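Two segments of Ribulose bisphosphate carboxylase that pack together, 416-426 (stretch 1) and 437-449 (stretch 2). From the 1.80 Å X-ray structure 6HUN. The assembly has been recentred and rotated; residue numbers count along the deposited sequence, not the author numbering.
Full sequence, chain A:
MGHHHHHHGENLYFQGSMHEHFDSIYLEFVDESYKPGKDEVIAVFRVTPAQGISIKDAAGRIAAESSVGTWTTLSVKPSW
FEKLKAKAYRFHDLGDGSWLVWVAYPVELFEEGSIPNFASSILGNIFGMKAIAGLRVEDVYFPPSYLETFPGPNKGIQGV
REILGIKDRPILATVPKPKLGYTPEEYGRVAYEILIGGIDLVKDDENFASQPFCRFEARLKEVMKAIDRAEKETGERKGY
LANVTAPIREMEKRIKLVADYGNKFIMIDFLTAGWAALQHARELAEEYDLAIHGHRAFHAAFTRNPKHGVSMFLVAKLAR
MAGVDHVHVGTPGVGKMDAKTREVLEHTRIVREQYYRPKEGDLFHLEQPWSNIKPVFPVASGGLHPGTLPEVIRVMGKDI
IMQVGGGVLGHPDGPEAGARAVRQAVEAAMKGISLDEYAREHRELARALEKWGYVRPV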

# COMPACT_ATOMS: atom_id res chain seq x y z
N GLU A 416 -16.17 -19.23 -27.89
CA GLU A 416 -17.11 -18.47 -28.71
C GLU A 416 -18.55 -18.75 -28.29
O GLU A 416 -19.28 -17.84 -27.90
CB GLU A 416 -16.88 -18.80 -30.18
CG GLU A 416 -15.40 -18.83 -30.58
CD GLU A 416 -14.75 -20.21 -30.39
OE1 GLU A 416 -13.87 -20.58 -31.20
OE2 GLU A 416 -15.10 -20.91 -29.42
N ALA A 417 -18.94 -20.03 -28.31
CA ALA A 417 -20.25 -20.42 -27.80
C ALA A 417 -20.42 -20.04 -26.33
O ALA A 417 -21.50 -19.63 -25.91
CB ALA A 417 -20.46 -21.92 -28.00
N GLY A 418 -19.35 -20.16 -25.53
CA GLY A 418 -19.43 -19.74 -24.14
C GLY A 418 -19.76 -18.27 -23.96
O GLY A 418 -20.58 -17.90 -23.12
N ALA A 419 -19.12 -17.39 -24.74
CA ALA A 419 -19.48 -15.98 -24.67
C ALA A 419 -20.92 -15.77 -25.16
O ALA A 419 -21.65 -14.93 -24.62
CB ALA A 419 -18.50 -15.15 -25.49
N ARG A 420 -21.36 -16.55 -26.14
CA ARG A 420 -22.73 -16.38 -26.60
C ARG A 420 -23.72 -16.81 -25.52
O ARG A 420 -24.75 -16.14 -25.31
CB ARG A 420 -22.98 -17.15 -27.90
CG ARG A 420 -23.80 -16.34 -28.86
CD ARG A 420 -23.39 -16.63 -30.28
NE ARG A 420 -23.15 -18.07 -30.47
CZ ARG A 420 -21.99 -18.58 -30.84
NH1 ARG A 420 -20.95 -17.77 -31.09
NH2 ARG A 420 -21.86 -19.90 -30.97
N ALA A 421 -23.41 -17.89 -24.79
CA ALA A 421 -24.30 -18.31 -23.72
C ALA A 421 -24.45 -17.21 -22.67
O ALA A 421 -25.57 -16.88 -22.26
CB ALA A 421 -23.79 -19.61 -23.10
N VAL A 422 -23.32 -16.61 -22.23
CA VAL A 422 -23.41 -15.52 -21.26
C VAL A 422 -24.27 -14.38 -21.80
O VAL A 422 -25.10 -13.83 -21.07
CB VAL A 422 -21.99 -15.01 -20.90
CG1 VAL A 422 -22.07 -13.66 -20.21
CG2 VAL A 422 -21.32 -15.99 -20.01
N ARG A 423 -24.08 -14.00 -23.07
CA ARG A 423 -24.85 -12.91 -23.67
C ARG A 423 -26.34 -13.27 -23.75
O ARG A 423 -27.21 -12.43 -23.50
CB ARG A 423 -24.31 -12.56 -25.06
CG ARG A 423 -22.99 -11.78 -25.09
CD ARG A 423 -23.15 -10.28 -24.70
NE ARG A 423 -24.00 -9.51 -25.60
CZ ARG A 423 -23.58 -8.86 -26.69
NH1 ARG A 423 -22.30 -8.90 -27.05
NH2 ARG A 423 -24.44 -8.17 -27.43
N GLN A 424 -26.64 -14.52 -24.07
CA GLN A 424 -28.05 -14.90 -24.09
C GLN A 424 -28.62 -14.88 -22.68
O GLN A 424 -29.76 -14.43 -22.47
CB GLN A 424 -28.22 -16.27 -24.73
CG GLN A 424 -27.79 -16.29 -26.17
CD GLN A 424 -27.59 -17.68 -26.69
OE1 GLN A 424 -27.52 -18.65 -25.92
NE2 GLN A 424 -27.54 -17.80 -28.01
N ALA A 425 -27.83 -15.33 -21.70
CA ALA A 425 -28.27 -15.27 -20.31
C ALA A 425 -28.55 -13.83 -19.89
O ALA A 425 -29.58 -13.56 -19.26
CB ALA A 425 -27.23 -15.92 -19.40
N VAL A 426 -27.66 -12.89 -20.27
CA VAL A 426 -27.90 -11.48 -19.99
C VAL A 426 -29.13 -10.97 -20.71
O VAL A 426 -29.88 -10.14 -20.18
CB VAL A 426 -26.65 -10.66 -20.36
CG1 VAL A 426 -26.92 -9.15 -20.35
CG2 VAL A 426 -25.58 -11.00 -19.35
N GLU A 437 -37.22 -20.90 -19.96
CA GLU A 437 -37.95 -20.56 -21.18
C GLU A 437 -37.01 -20.07 -22.28
O GLU A 437 -37.13 -20.46 -23.45
CB GLU A 437 -39.01 -19.51 -20.87
CG GLU A 437 -39.87 -19.08 -22.03
CD GLU A 437 -40.91 -18.05 -21.61
OE1 GLU A 437 -41.39 -17.29 -22.47
OE2 GLU A 437 -41.24 -17.97 -20.40
N TYR A 438 -36.07 -19.18 -21.92
CA TYR A 438 -35.16 -18.66 -22.94
C TYR A 438 -34.31 -19.77 -23.53
O TYR A 438 -34.05 -19.79 -24.74
CB TYR A 438 -34.26 -17.56 -22.34
CG TYR A 438 -33.83 -16.53 -23.35
CD1 TYR A 438 -34.76 -15.74 -23.98
CD2 TYR A 438 -32.48 -16.31 -23.65
CE1 TYR A 438 -34.40 -14.80 -24.92
CE2 TYR A 438 -32.10 -15.34 -24.58
CZ TYR A 438 -33.06 -14.59 -25.21
OH TYR A 438 -32.74 -13.64 -26.14
N ALA A 439 -33.90 -20.71 -22.69
CA ALA A 439 -32.98 -21.77 -23.09
C ALA A 439 -33.65 -22.85 -23.90
O ALA A 439 -33.34 -24.02 -23.76
CB ALA A 439 -32.32 -22.36 -21.85
N ARG A 440 -34.61 -22.49 -24.71
CA ARG A 440 -35.20 -23.48 -25.60
C ARG A 440 -35.07 -23.11 -27.04
O ARG A 440 -35.04 -24.00 -27.88
CB ARG A 440 -36.67 -23.69 -25.26
CG ARG A 440 -36.83 -24.57 -24.09
CD ARG A 440 -37.93 -25.55 -24.38
NE ARG A 440 -37.50 -26.72 -25.14
CZ ARG A 440 -38.18 -27.29 -26.13
NH1 ARG A 440 -37.68 -28.35 -26.73
NH2 ARG A 440 -39.37 -26.83 -26.51
N GLU A 441 -35.01 -21.82 -27.34
CA GLU A 441 -34.63 -21.44 -28.68
C GLU A 441 -33.21 -20.89 -28.71
O GLU A 441 -32.85 -20.17 -29.65
CB GLU A 441 -35.64 -20.44 -29.26
CG GLU A 441 -37.08 -20.98 -29.24
CD GLU A 441 -37.33 -22.09 -30.27
OE1 GLU A 441 -36.77 -22.03 -31.38
OE2 GLU A 441 -38.14 -23.02 -29.99
N HIS A 442 -32.40 -21.22 -27.70
CA HIS A 442 -31.03 -20.69 -27.62
C HIS A 442 -30.06 -21.79 -27.20
O HIS A 442 -29.89 -22.06 -26.00
CB HIS A 442 -30.98 -19.48 -26.70
CG HIS A 442 -31.57 -18.27 -27.34
ND1 HIS A 442 -32.86 -17.85 -27.09
CD2 HIS A 442 -31.09 -17.46 -28.31
CE1 HIS A 442 -33.12 -16.79 -27.83
NE2 HIS A 442 -32.07 -16.53 -28.58
N ARG A 443 -29.38 -22.37 -28.20
CA ARG A 443 -28.57 -23.58 -28.04
C ARG A 443 -27.43 -23.37 -27.03
O ARG A 443 -27.31 -24.10 -26.05
CB ARG A 443 -27.97 -24.00 -29.39
CG ARG A 443 -28.89 -24.43 -30.56
CD ARG A 443 -29.80 -23.33 -31.16
NE ARG A 443 -29.01 -22.17 -31.53
CZ ARG A 443 -29.37 -20.92 -31.29
NH1 ARG A 443 -30.57 -20.67 -30.78
NH2 ARG A 443 -28.57 -19.90 -31.60
N GLU A 444 -26.55 -22.40 -27.31
CA GLU A 444 -25.35 -22.18 -26.50
C GLU A 444 -25.71 -22.08 -25.01
O GLU A 444 -25.12 -22.77 -24.16
CB GLU A 444 -24.62 -20.91 -26.98
CG GLU A 444 -24.18 -20.94 -28.46
CD GLU A 444 -25.27 -20.51 -29.48
OE1 GLU A 444 -26.47 -20.52 -29.13
OE2 GLU A 444 -24.93 -20.17 -30.64
N LEU A 445 -26.68 -21.23 -24.68
CA LEU A 445 -27.17 -21.14 -23.31
C LEU A 445 -27.72 -22.47 -22.81
O LEU A 445 -27.57 -22.80 -21.62
CB LEU A 445 -28.27 -20.08 -23.24
CG LEU A 445 -29.00 -20.07 -21.90
CD1 LEU A 445 -28.03 -19.71 -20.75
CD2 LEU A 445 -30.25 -19.21 -21.87
N ALA A 446 -28.41 -23.22 -23.68
CA ALA A 446 -29.05 -24.44 -23.23
C ALA A 446 -28.04 -25.32 -22.51
O ALA A 446 -28.28 -25.78 -21.39
CB ALA A 446 -29.71 -25.17 -24.41
N ARG A 447 -26.85 -25.46 -23.10
CA ARG A 447 -25.86 -26.35 -22.51
C ARG A 447 -25.18 -25.74 -21.29
O ARG A 447 -24.70 -26.47 -20.42
CB ARG A 447 -24.84 -26.78 -23.55
CG ARG A 447 -25.28 -28.05 -24.27
CD ARG A 447 -25.07 -28.02 -25.77
NE ARG A 447 -23.66 -28.11 -26.12
CZ ARG A 447 -22.85 -29.13 -25.80
NH1 ARG A 447 -23.29 -30.17 -25.10
NH2 ARG A 447 -21.58 -29.10 -26.19
N ALA A 448 -25.13 -24.40 -21.22
CA ALA A 448 -24.66 -23.75 -20.01
C ALA A 448 -25.53 -24.12 -18.82
O ALA A 448 -25.02 -24.42 -17.73
CB ALA A 448 -24.64 -22.23 -20.22
N LEU A 449 -26.86 -24.12 -19.01
CA LEU A 449 -27.75 -24.50 -17.92
C LEU A 449 -27.64 -26.00 -17.63
O LEU A 449 -27.62 -26.41 -16.47
CB LEU A 449 -29.19 -24.10 -18.23
CG LEU A 449 -29.53 -22.61 -18.18
CD1 LEU A 449 -31.01 -22.37 -18.44
CD2 LEU A 449 -29.10 -21.98 -16.84

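The amide of Gln424 anchors this contact in an unusual way: a side chain from one helix bonds to the first turn of another, using both ends of its amide at once. Its OE1 accepts a hydrogen bond from the backbone N of Leu445 (3.0 Å), while its NE2 donates to Glu444 OE1 (3.1 Å, N-H...acceptor angle 158°). The first turn of a helix leaves backbone NH groups without a carbonyl partner in the preceding turn, and the N of Leu445 is one of these. Glutamine suits the place because a single planar group offers an acceptor and a donor side by side, matching a backbone NH and a carboxylate on consecutive residues. The chain reaches them with chi1 m and chi2 t, and it fits as a knob among Tyr438, Arg443, Glu444 and Leu445.

Glu444 answers with a knob of its own, seated among Ala417, Arg420, Ala421 and Gln424. Its two carboxylate oxygens have different partners: OE1 takes the Gln424 amide, and OE2 forms a salt bridge with Arg420, whose NE lies 2.8 Å from Glu444 OE2. The oxygen sits at the edge of the guanidinium, near its plane, where N-H groups can point at it; NH2 of Arg420 adds a weak bond to Glu444 OE2 at 3.1 Å. Arginine suits the place because its guanidinium carries several N-H groups and a positive charge, so NE and NH2 can both approach one carboxylate oxygen. Within its own stretch, Glu444 OE1 also lies 3.3 Å from Arg443 NH2, but well out of the guanidinium plane, so that this salt bridge rests on charge alone.

The helices cross almost at right angles, their axes approaching to 7.7 Å. Small residues permit such closeness. The CA atoms of Ala421 and Leu445 are 4.1 Å apart, and the methyl of Ala421 rests against the backbone, its CB 3.6 Å from Glu444 O, and touches Ala448 at 4.0 Å, CB to CB. The methyl of Ala417 lies along the Glu444 chain, its CB 3.9 Å from Glu444 CG. Ala425 adds an apolar contact, its CB 4.1 Å from Leu445 CD1; leucine supplies the length to reach a CB that points away overall.

Before the second helix, His442 holds the N-cap position. Its ND1 donates to Tyr438 O (3.3 Å), tying the turn back to the end of the preceding helix, while the ring presents its edge to Gln424, with CD2 3.6 Å from Gln424 NE2. Tyrosine suits its place because the Tyr438 ring packs against the first helix, CE2 lying 3.3 Å from Gln424 O, while its hydroxyl is hydrogen-bonded elsewhere in the structure.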